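TCP pilus virulence regulatory protein (Vibrio cholerae, PDB 4MLO) is an AraC-family transcriptional activator of virulence genes that binds palmitoleic acid, which probably modulates its activity. Local coordinates at residues K179-I182 against T183-W186; S223-I226 against S227-T231; V248-F251 against S252-K256; M259-A262 against P263-L267. All coordinates share one frame; numbering follows the deposited sequence.

Contact 1. Residues K179-I182 against T183-W186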
loop_
_atom_site.group_PDB
_atom_site.type_symbol
_atom_site.label_atom_id
_atom_site.label_comp_id
_atom_site.label_asym_id
_atom_site.label_seq_id
_atom_site.Cartn_x
_atom_site.Cartn_y
_atom_site.Cartn_z
ATOM N N LYS A 179 6.791 12.948 -4.895
ATOM C CA LYS A 179 6.354 12.213 -6.074
ATOM C C LYS A 179 6.189 13.102 -7.285
ATOM O O LYS A 179 6.112 12.578 -8.398
ATOM C CB LYS A 179 5.039 11.503 -5.798
ATOM C CG LYS A 179 5.156 10.360 -4.828
ATOM C CD LYS A 179 3.972 9.453 -4.919
ATOM C CE LYS A 179 2.793 9.940 -4.147
ATOM N NZ LYS A 179 1.820 8.817 -3.921
ATOM N N SER A 180 6.103 14.426 -7.097
ATOM C CA SER A 180 6.022 15.344 -8.220
ATOM C C SER A 180 7.357 15.544 -8.930
ATOM O O SER A 180 7.375 16.056 -10.062
ATOM C CB SER A 180 5.482 16.689 -7.731
ATOM O OG SER A 180 6.465 17.497 -7.075
ATOM N N ASP A 181 8.470 15.186 -8.290
ATOM C CA ASP A 181 9.800 15.316 -8.860
ATOM C C ASP A 181 10.695 14.304 -8.160
ATOM O O ASP A 181 11.506 14.666 -7.316
ATOM C CB ASP A 181 10.305 16.745 -8.704
ATOM C CG ASP A 181 11.492 17.051 -9.541
ATOM O OD1 ASP A 181 12.124 16.146 -10.134
ATOM O OD2 ASP A 181 11.876 18.250 -9.570
ATOM N N ILE A 182 10.500 13.030 -8.510
ATOM C CA ILE A 182 11.050 11.933 -7.721
ATOM C C ILE A 182 12.576 11.928 -7.711
ATOM O O ILE A 182 13.182 11.418 -6.750
ATOM C CB ILE A 182 10.472 10.617 -8.271
ATOM C CG1 ILE A 182 10.784 9.433 -7.359
ATOM C CG2 ILE A 182 11.022 10.317 -9.652
ATOM C CD1 ILE A 182 10.110 9.536 -6.007
ATOM N N THR A 183 13.236 12.480 -8.764
ATOM C CA THR A 183 14.689 12.471 -8.872
ATOM C C THR A 183 15.329 13.700 -8.252
ATOM O O THR A 183 16.551 13.749 -8.164
ATOM C CB THR A 183 15.178 12.332 -10.346
ATOM O OG1 THR A 183 14.942 13.537 -11.100
ATOM C CG2 THR A 183 14.526 11.196 -11.048
ATOM N N ARG A 184 14.531 14.661 -7.816
ATOM C CA ARG A 184 15.110 15.838 -7.197
ATOM C C ARG A 184 15.925 15.440 -5.975
ATOM O O ARG A 184 15.565 14.487 -5.249
ATOM C CB ARG A 184 13.997 16.818 -6.829
ATOM C CG ARG A 184 14.482 18.104 -6.178
ATOM C CD ARG A 184 13.335 19.102 -6.126
ATOM N NE ARG A 184 13.683 20.207 -5.242
ATOM C CZ ARG A 184 12.889 21.242 -4.979
ATOM N NH1 ARG A 184 11.695 21.341 -5.546
ATOM N NH2 ARG A 184 13.310 22.176 -4.130
ATOM N N ASN A 185 16.990 16.223 -5.715
ATOM C CA ASN A 185 17.898 15.954 -4.595
ATOM C C ASN A 185 17.290 16.545 -3.317
ATOM O O ASN A 185 17.791 17.512 -2.722
ATOM C CB ASN A 185 19.317 16.462 -4.849
ATOM C CG ASN A 185 19.958 15.857 -6.104
ATOM O OD1 ASN A 185 20.513 16.571 -6.935
ATOM N ND2 ASN A 185 19.893 14.517 -6.235
ATOM N N TRP A 186 16.173 15.951 -2.916
ATOM C CA TRP A 186 15.368 16.459 -1.808
ATOM C C TRP A 186 16.159 16.481 -0.505
ATOM O O TRP A 186 16.860 15.529 -0.154
ATOM C CB TRP A 186 14.125 15.597 -1.584
ATOM C CG TRP A 186 13.144 15.607 -2.689
ATOM C CD1 TRP A 186 12.917 14.602 -3.569
ATOM C CD2 TRP A 186 12.247 16.654 -3.022
ATOM N NE1 TRP A 186 11.900 14.954 -4.444
ATOM C CE2 TRP A 186 11.473 16.209 -4.130
ATOM C CE3 TRP A 186 12.021 17.941 -2.519
ATOM C CZ2 TRP A 186 10.501 16.988 -4.722
ATOM C CZ3 TRP A 186 11.043 18.699 -3.101
ATOM C CH2 TRP A 186 10.298 18.221 -4.200
HETATM O O HOH W 1 12.067 13.720 -11.202
HETATM O O HOH W 2 10.609 20.132 -8.018
#
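Asp181 and Arg184 close a type I beta turn, a local contact in the link between helix 170-180 and helix 188-195. Arg184 N donates to Asp181 O at 3.1 Å, with an N-H...O angle of 157°. The same oxygen takes a second bond from the indole: Trp186 NE1 lies 2.9 Å from Asp181 O. This second bond is more bent, at 131°. The two donors reach the oxygen from opposite faces of its carbonyl plane. One backbone oxygen thus ties both the turn and the indole. Here the turn leads the chain out of helix 170-180 toward helix 188-195, in what is probably the AraC-type helical DNA-binding domain. The carboxylate of Asp181 works through water. OD1 of Asp181 accepts a water bond of 2.7 Å, and that water accepts from Thr183 N. A second water donates to Asp181 OD2 and accepts from Arg184 NH1. Their charged atoms are not in direct contact: Asp181 OD2 and Arg184 NH1 are 5.1 Å apart. NH1 of Arg184 has its salt bridge with Glu194. The arginine chain runs extended, with CG anti to the backbone N (chi1 -180°), and lies over one indole face. Trp186 CZ3 sits 3.5 Å above the Arg184 guanidinium plane, offset toward the rim. The Ile182 side chain turns to Ile220 and Tyr224 of helix 213-230.

Contact 2. Residues S223-I226 against S227-T231. With PAM (palmitoleic acid), chain E.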
loop_
_atom_site.group_PDB
_atom_site.type_symbol
_atom_site.label_atom_id
_atom_site.label_comp_id
_atom_site.label_asym_id
_atom_site.label_seq_id
_atom_site.Cartn_x
_atom_site.Cartn_y
_atom_site.Cartn_z
ATOM N N SER A 223 8.922 2.432 -4.150
ATOM C CA SER A 223 7.575 2.178 -4.616
ATOM C C SER A 223 7.372 2.729 -6.025
ATOM O O SER A 223 6.642 2.130 -6.814
ATOM C CB SER A 223 6.592 2.718 -3.591
ATOM O OG SER A 223 6.703 1.928 -2.407
ATOM N N TYR A 224 8.075 3.808 -6.390
ATOM C CA TYR A 224 8.078 4.264 -7.774
ATOM C C TYR A 224 8.677 3.211 -8.705
ATOM O O TYR A 224 8.114 2.913 -9.772
ATOM C CB TYR A 224 8.822 5.607 -7.835
ATOM C CG TYR A 224 8.758 6.359 -9.138
ATOM C CD1 TYR A 224 9.650 6.116 -10.137
ATOM C CD2 TYR A 224 7.864 7.417 -9.298
ATOM C CE1 TYR A 224 9.621 6.837 -11.336
ATOM C CE2 TYR A 224 7.829 8.135 -10.505
ATOM C CZ TYR A 224 8.710 7.803 -11.518
ATOM O OH TYR A 224 8.729 8.496 -12.731
ATOM N N SER A 225 9.794 2.592 -8.303
ATOM C CA SER A 225 10.408 1.560 -9.144
ATOM C C SER A 225 9.469 0.361 -9.326
ATOM O O SER A 225 9.460 -0.271 -10.393
ATOM C CB SER A 225 11.752 1.114 -8.549
ATOM O OG SER A 225 11.657 0.234 -7.431
ATOM N N ILE A 226 8.747 0.002 -8.272
ATOM C CA ILE A 226 7.790 -1.098 -8.343
ATOM C C ILE A 226 6.703 -0.750 -9.341
ATOM O O ILE A 226 6.363 -1.540 -10.218
ATOM C CB ILE A 226 7.242 -1.409 -6.938
ATOM C CG1 ILE A 226 8.318 -2.128 -6.141
ATOM C CG2 ILE A 226 6.030 -2.293 -7.009
ATOM C CD1 ILE A 226 8.039 -2.152 -4.666
ATOM N N SER A 227 6.187 0.486 -9.264
ATOM C CA SER A 227 5.212 0.946 -10.249
ATOM C C SER A 227 5.745 0.849 -11.665
ATOM O O SER A 227 5.012 0.429 -12.568
ATOM C CB SER A 227 4.797 2.381 -9.942
ATOM O OG SER A 227 4.046 2.433 -8.752
ATOM N N LEU A 228 7.013 1.228 -11.897
ATOM C CA LEU A 228 7.580 1.117 -13.241
ATOM C C LEU A 228 7.657 -0.327 -13.688
ATOM O O LEU A 228 7.358 -0.649 -14.852
ATOM C CB LEU A 228 8.970 1.725 -13.300
ATOM C CG LEU A 228 9.147 3.207 -13.145
ATOM C CD1 LEU A 228 10.607 3.451 -13.018
ATOM C CD2 LEU A 228 8.601 3.916 -14.378
ATOM N N MET A 229 8.075 -1.218 -12.797
ATOM C CA MET A 229 8.133 -2.618 -13.185
ATOM C C MET A 229 6.750 -3.173 -13.484
ATOM O O MET A 229 6.598 -4.028 -14.367
ATOM C CB MET A 229 8.837 -3.425 -12.091
ATOM C CG MET A 229 10.315 -3.050 -12.049
ATOM S SD MET A 229 11.302 -4.035 -10.895
ATOM C CE MET A 229 11.200 -3.052 -9.405
ATOM N N LYS A 230 5.733 -2.719 -12.764
ATOM C CA LYS A 230 4.382 -3.194 -13.046
ATOM C C LYS A 230 3.870 -2.725 -14.396
ATOM O O LYS A 230 2.928 -3.337 -14.919
ATOM C CB LYS A 230 3.426 -2.749 -11.938
ATOM C CG LYS A 230 3.571 -3.516 -10.642
ATOM C CD LYS A 230 2.574 -2.994 -9.611
ATOM C CE LYS A 230 2.634 -3.818 -8.376
ATOM N NZ LYS A 230 1.453 -3.509 -7.515
ATOM N N THR A 231 4.441 -1.675 -14.976
ATOM C CA THR A 231 4.045 -1.261 -16.317
ATOM C C THR A 231 4.810 -1.998 -17.413
ATOM O O THR A 231 4.582 -1.720 -18.592
ATOM C CB THR A 231 4.233 0.246 -16.530
ATOM O OG1 THR A 231 5.627 0.563 -16.615
ATOM C CG2 THR A 231 3.566 1.074 -15.428
HETATM C C1 PAM E . 2.837 -4.388 -4.756
HETATM O O1 PAM E . 2.174 -5.149 -5.511
HETATM O O2 PAM E . 2.562 -3.170 -4.651
HETATM C C2 PAM E . 4.004 -4.922 -3.972
HETATM C C3 PAM E . 3.827 -4.711 -2.460
HETATM C C4 PAM E . 2.570 -5.434 -1.984
HETATM C C5 PAM E . 2.366 -5.330 -0.476
HETATM C C6 PAM E . 1.023 -5.926 -0.060
HETATM C C7 PAM E . 0.912 -7.420 -0.365
HETATM C C8 PAM E . 1.840 -8.230 0.523
HETATM C C9 PAM E . 1.807 -9.719 0.191
HETATM C C10 PAM E . 2.401 -10.257 -0.880
HETATM C C11 PAM E . 3.141 -9.421 -1.912
HETATM C C12 PAM E . 4.310 -10.163 -2.562
HETATM C C13 PAM E . 5.178 -9.131 -3.286
HETATM C C14 PAM E . 6.591 -9.580 -3.597
HETATM C C15 PAM E . 7.359 -9.984 -2.345
HETATM C C16 PAM E . 8.849 -9.843 -2.525
HETATM O O HOH W 3 4.095 0.941 -6.296
#
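Lys230 and Ile226 lie side by side near the end of helix 213-230, one turn apart and pointing the same way. The lysine CB sits by Ile226 O. Its CG comes closer, with Lys230 CG 3.4 Å from Ile226 O, and CD then passes the same oxygen at longer range. CE meets the Ile226 branch methyl, Lys230 CE to Ile226 CG2 being 4.0 Å. CE also approaches the carboxylate of palmitoleic acid. At the tip, Lys230 NZ donates to O1 of the fatty acid at 2.7 Å. Every torsion beyond CG is near 180°, and this straight chain carries the ammonium from the helix to the ligand. NZ has a further hydrogen bond to Asn10. Two residues earlier, on another side of the helix, Tyr224 CE1 and Leu228 CD1 touch at 3.9 Å. Met229 bends at chi3 (-91°), which brings its CE back over Ser225 O, 3.4 Å away. Ser227 OG and Ser223 O share a water. The backbone keeps regular i to i+4 bonds, such as Leu228 N to Tyr224 O at 2.9 Å. The fatty-acid head group also bonds Tyr12 and Lys31. This is part of the fatty-acid pocket, where a helix packed beside the cupin-like domain supplies a lysine to the ligand carboxylate.

Contact 3. Residues V248-F251 against S252-K256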
loop_
_atom_site.group_PDB
_atom_site.type_symbol
_atom_site.label_atom_id
_atom_site.label_comp_id
_atom_site.label_asym_id
_atom_site.label_seq_id
_atom_site.Cartn_x
_atom_site.Cartn_y
_atom_site.Cartn_z
ATOM N N VAL A 248 22.853 2.051 -9.857
ATOM C CA VAL A 248 22.218 0.734 -9.800
ATOM C C VAL A 248 22.526 0.028 -8.494
ATOM O O VAL A 248 21.654 -0.628 -7.903
ATOM C CB VAL A 248 22.658 -0.119 -10.999
ATOM C CG1 VAL A 248 22.189 -1.569 -10.817
ATOM C CG2 VAL A 248 22.087 0.485 -12.247
ATOM N N SER A 249 23.748 0.159 -8.008
ATOM C CA SER A 249 24.115 -0.521 -6.773
ATOM C C SER A 249 23.320 0.025 -5.597
ATOM O O SER A 249 22.878 -0.726 -4.730
ATOM C CB SER A 249 25.619 -0.388 -6.529
ATOM O OG SER A 249 26.342 -1.119 -7.501
ATOM N N TYR A 250 23.110 1.333 -5.560
ATOM C CA TYR A 250 22.330 1.932 -4.483
ATOM C C TYR A 250 20.890 1.447 -4.534
ATOM O O TYR A 250 20.329 1.008 -3.524
ATOM C CB TYR A 250 22.410 3.454 -4.617
ATOM C CG TYR A 250 21.975 4.228 -3.402
ATOM C CD1 TYR A 250 22.885 4.994 -2.685
ATOM C CD2 TYR A 250 20.664 4.244 -2.994
ATOM C CE1 TYR A 250 22.482 5.712 -1.566
ATOM C CE2 TYR A 250 20.262 4.952 -1.853
ATOM C CZ TYR A 250 21.166 5.670 -1.163
ATOM O OH TYR A 250 20.747 6.353 -0.055
ATOM N N PHE A 251 20.281 1.519 -5.717
ATOM C CA PHE A 251 18.950 0.982 -5.941
ATOM C C PHE A 251 18.837 -0.457 -5.467
ATOM O O PHE A 251 17.935 -0.790 -4.699
ATOM C CB PHE A 251 18.611 1.061 -7.421
ATOM C CG PHE A 251 17.388 0.265 -7.816
ATOM C CD1 PHE A 251 16.157 0.530 -7.261
ATOM C CD2 PHE A 251 17.474 -0.757 -8.780
ATOM C CE1 PHE A 251 15.024 -0.178 -7.663
ATOM C CE2 PHE A 251 16.367 -1.421 -9.149
ATOM C CZ PHE A 251 15.146 -1.144 -8.597
ATOM N N SER A 252 19.742 -1.316 -5.928
ATOM C CA SER A 252 19.658 -2.734 -5.570
ATOM C C SER A 252 19.732 -2.934 -4.072
ATOM O O SER A 252 18.998 -3.759 -3.508
ATOM C CB SER A 252 20.791 -3.525 -6.242
ATOM O OG SER A 252 20.736 -3.380 -7.642
ATOM N N THR A 253 20.621 -2.198 -3.406
ATOM C CA THR A 253 20.803 -2.342 -1.963
ATOM C C THR A 253 19.538 -1.944 -1.186
ATOM O O THR A 253 19.059 -2.666 -0.292
ATOM C CB THR A 253 22.000 -1.499 -1.519
ATOM O OG1 THR A 253 23.203 -1.933 -2.179
ATOM C CG2 THR A 253 22.211 -1.685 -0.053
ATOM N N VAL A 254 18.971 -0.785 -1.522
ATOM C CA VAL A 254 17.730 -0.363 -0.884
ATOM C C VAL A 254 16.562 -1.307 -1.217
ATOM O O VAL A 254 15.728 -1.585 -0.356
ATOM C CB VAL A 254 17.411 1.096 -1.280
ATOM C CG1 VAL A 254 16.102 1.532 -0.644
ATOM C CG2 VAL A 254 18.562 2.007 -0.851
ATOM N N PHE A 255 16.471 -1.801 -2.471
ATOM C CA PHE A 255 15.383 -2.690 -2.866
ATOM C C PHE A 255 15.456 -3.985 -2.060
ATOM O O PHE A 255 14.443 -4.449 -1.520
ATOM C CB PHE A 255 15.453 -2.944 -4.367
ATOM C CG PHE A 255 14.219 -3.590 -4.939
ATOM C CD1 PHE A 255 14.031 -4.954 -4.835
ATOM C CD2 PHE A 255 13.223 -2.848 -5.515
ATOM C CE1 PHE A 255 12.906 -5.549 -5.336
ATOM C CE2 PHE A 255 12.071 -3.449 -6.016
ATOM C CZ PHE A 255 11.919 -4.815 -5.908
ATOM N N LYS A 256 16.667 -4.538 -1.946
ATOM C CA LYS A 256 16.887 -5.753 -1.162
ATOM C C LYS A 256 16.502 -5.565 0.302
ATOM O O LYS A 256 15.907 -6.454 0.907
ATOM C CB LYS A 256 18.358 -6.177 -1.283
ATOM C CG LYS A 256 18.698 -6.795 -2.597
ATOM C CD LYS A 256 20.222 -6.868 -2.789
ATOM C CE LYS A 256 20.564 -7.483 -4.120
ATOM N NZ LYS A 256 22.036 -7.709 -4.244
#
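From Val248 to Phe255 the backbone of helix 248-259 keeps regular i to i+4 bonds, Val254 N to Tyr250 O being nearly straight at 177°. Phe251 and Phe255 lie side by side and point the same way. Phe251 CE1 is 3.9 Å from Phe255 CD2. The ring centroids are 5.7 Å apart and the planes meet at 61°, an oblique pair. The four-residue spacing puts both on one side of the helix, and the shared torsion, CG anti to the backbone N, turns them the same way. Phe251 reaches Phe245 and Ser225. Phe255 reaches Met229. The helix lies in the AraC-family helix-turn-helix region and follows helix 236-242, on which Val248 and Phe251 pack. On another side, the Val254 methyl CG2 rests 3.5 Å from Tyr250 CE2. The tyrosine hydroxyl is held by Asn218. Two shorter polar side chains turn back on the helix itself. Ser252 OG donates to Val248 O at 2.9 Å, above the carbonyl plane, while Ser252 N bonds the same oxygen. Thr253 OG1 donates to Ser249 O at 2.8 Å. There the hydroxyl and Thr253 N arrive from opposite faces of the carbonyl plane. Two carbonyl oxygens thus each receive two bonds. The chemistry implies a helix with one apolar side packed into the helical domain, and with hydroxyls whose hydrogen-bonding capacity is partly spent on its own first turns.

Contact 4. Residues M259-A262 against P263-L267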
loop_
_atom_site.group_PDB
_atom_site.type_symbol
_atom_site.label_atom_id
_atom_site.label_comp_id
_atom_site.label_asym_id
_atom_site.label_seq_id
_atom_site.Cartn_x
_atom_site.Cartn_y
_atom_site.Cartn_z
ATOM N N MET A 259 12.360 -5.149 0.239
ATOM C CA MET A 259 11.569 -6.256 -0.262
ATOM C C MET A 259 12.140 -7.629 0.092
ATOM O O MET A 259 11.468 -8.639 -0.143
ATOM C CB MET A 259 11.449 -6.135 -1.771
ATOM C CG MET A 259 10.859 -4.807 -2.242
ATOM S SD MET A 259 9.093 -4.688 -1.889
ATOM C CE MET A 259 8.353 -5.731 -3.079
ATOM N N ASN A 260 13.356 -7.678 0.636
ATOM C CA ASN A 260 14.076 -8.915 0.966
ATOM C C ASN A 260 14.318 -9.819 -0.245
ATOM O O ASN A 260 14.528 -11.033 -0.084
ATOM C CB ASN A 260 13.327 -9.673 2.050
ATOM C CG ASN A 260 14.224 -10.533 2.892
ATOM O OD1 ASN A 260 15.272 -10.090 3.430
ATOM N ND2 ASN A 260 13.797 -11.785 3.059
ATOM N N VAL A 261 14.292 -9.265 -1.460
ATOM C CA VAL A 261 14.639 -9.961 -2.696
ATOM C C VAL A 261 15.330 -8.960 -3.603
ATOM O O VAL A 261 15.235 -7.751 -3.404
ATOM C CB VAL A 261 13.420 -10.595 -3.425
ATOM C CG1 VAL A 261 12.694 -11.541 -2.504
ATOM C CG2 VAL A 261 12.456 -9.525 -3.931
ATOM N N ALA A 262 16.079 -9.471 -4.567
ATOM C CA ALA A 262 16.724 -8.634 -5.550
ATOM C C ALA A 262 15.684 -8.090 -6.532
ATOM O O ALA A 262 14.641 -8.703 -6.745
ATOM C CB ALA A 262 17.793 -9.420 -6.307
ATOM N N PRO A 263 15.952 -6.927 -7.150
ATOM C CA PRO A 263 15.034 -6.424 -8.184
ATOM C C PRO A 263 14.737 -7.450 -9.261
ATOM O O PRO A 263 13.588 -7.544 -9.704
ATOM C CB PRO A 263 15.777 -5.186 -8.727
ATOM C CG PRO A 263 16.590 -4.713 -7.555
ATOM C CD PRO A 263 17.021 -5.970 -6.818
ATOM N N SER A 264 15.755 -8.187 -9.712
ATOM C CA SER A 264 15.542 -9.182 -10.758
ATOM C C SER A 264 14.547 -10.235 -10.299
ATOM O O SER A 264 13.747 -10.744 -11.102
ATOM C CB SER A 264 16.889 -9.802 -11.147
ATOM O OG SER A 264 17.417 -10.521 -10.040
ATOM N N GLU A 265 14.575 -10.582 -9.000
ATOM C CA GLU A 265 13.673 -11.611 -8.504
ATOM C C GLU A 265 12.236 -11.106 -8.447
ATOM O O GLU A 265 11.312 -11.843 -8.784
ATOM C CB GLU A 265 14.122 -12.117 -7.124
ATOM C CG GLU A 265 13.093 -13.057 -6.526
ATOM C CD GLU A 265 13.681 -14.155 -5.669
ATOM O OE1 GLU A 265 14.701 -13.909 -4.978
ATOM O OE2 GLU A 265 13.103 -15.268 -5.688
ATOM N N TYR A 266 12.028 -9.835 -8.064
ATOM C CA TYR A 266 10.681 -9.283 -8.086
ATOM C C TYR A 266 10.142 -9.245 -9.515
ATOM O O TYR A 266 8.977 -9.594 -9.774
ATOM C CB TYR A 266 10.672 -7.893 -7.431
ATOM C CG TYR A 266 9.318 -7.248 -7.510
ATOM C CD1 TYR A 266 9.068 -6.164 -8.356
ATOM C CD2 TYR A 266 8.256 -7.770 -6.781
ATOM C CE1 TYR A 266 7.796 -5.618 -8.431
ATOM C CE2 TYR A 266 6.994 -7.223 -6.848
ATOM C CZ TYR A 266 6.766 -6.160 -7.691
ATOM O OH TYR A 266 5.503 -5.635 -7.777
ATOM N N LEU A 267 10.980 -8.842 -10.476
ATOM C CA LEU A 267 10.569 -8.882 -11.871
ATOM C C LEU A 267 10.064 -10.267 -12.257
ATOM O O LEU A 267 9.023 -10.405 -12.910
ATOM C CB LEU A 267 11.743 -8.456 -12.749
ATOM C CG LEU A 267 11.509 -7.713 -14.055
ATOM C CD1 LEU A 267 10.402 -6.677 -13.973
ATOM C CD2 LEU A 267 12.822 -7.051 -14.430
#
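Ala262 meets Pro263 at the start of helix 263-271, where the loop 259-262 gives way to helix. Ala262 holds the N-cap position. Pro263 opens the helix and packs its ring against the alanine methyl, with Pro263 CD 3.6 Å from Ala262 CB. A proline has no backbone N-H to give, and the first turn of a helix needs none there. Ser264 follows, its OG 3.9 Å from Ala262 CB. Glu265 N makes a weak bond to Ala262 O, at 2.9 Å and 125°. The glutamate chain is bent at chi2 and crosses Val261 at about a right angle. Its CG and OE1 touch the valine CB where the two cross, with Glu265 OE1 3.9 Å from Val261 CB. Tyr266 N then gives Ala262 O a better bond of 3.1 Å at 159°, the first i to i+4 bond of the helix. With CG anti to the backbone N (chi1 176°), the Tyr266 ring meets the Met259 methyl obliquely, Met259 CE to Tyr266 CD2 being 4.2 Å. Val261 CG2 is near Tyr266 CB, at 4.3 Å. Met259 and Val261 line the palmitoleic acid pocket, and the hydroxyl of Tyr266 is hydrogen-bonded to the hydroxyl of Tyr12. Pro263 and Tyr266 pack on Phe255 of helix 248-259, Tyr266 also on Ile226 and Met229 of helix 213-230, and Met259 on Phe22 and Leu25 of strand 19-26.

Overall arrangement
Contacts 2, 3 and 4 form one cluster, whose helices share an apolar core. Contact 1 stands apart and touches only contact 2 among them. All four are partly buried. The centre of contact 2 lies nearest the centre of the chain, at about 13 Å. Contact 4 follows at about 17 Å, and contacts 1 and 3 lie at about 20 Å. Contact 1 is a turn rather than a helix, with two waters bridging its carboxylate. Contacts 2 and 3 are both within helices, yet contact 2 ends at a ligand. In contact 3 the serine and threonine at 252 and 253 bond their own backbone. Contact 4 joins two successive helices beside the same fatty acid.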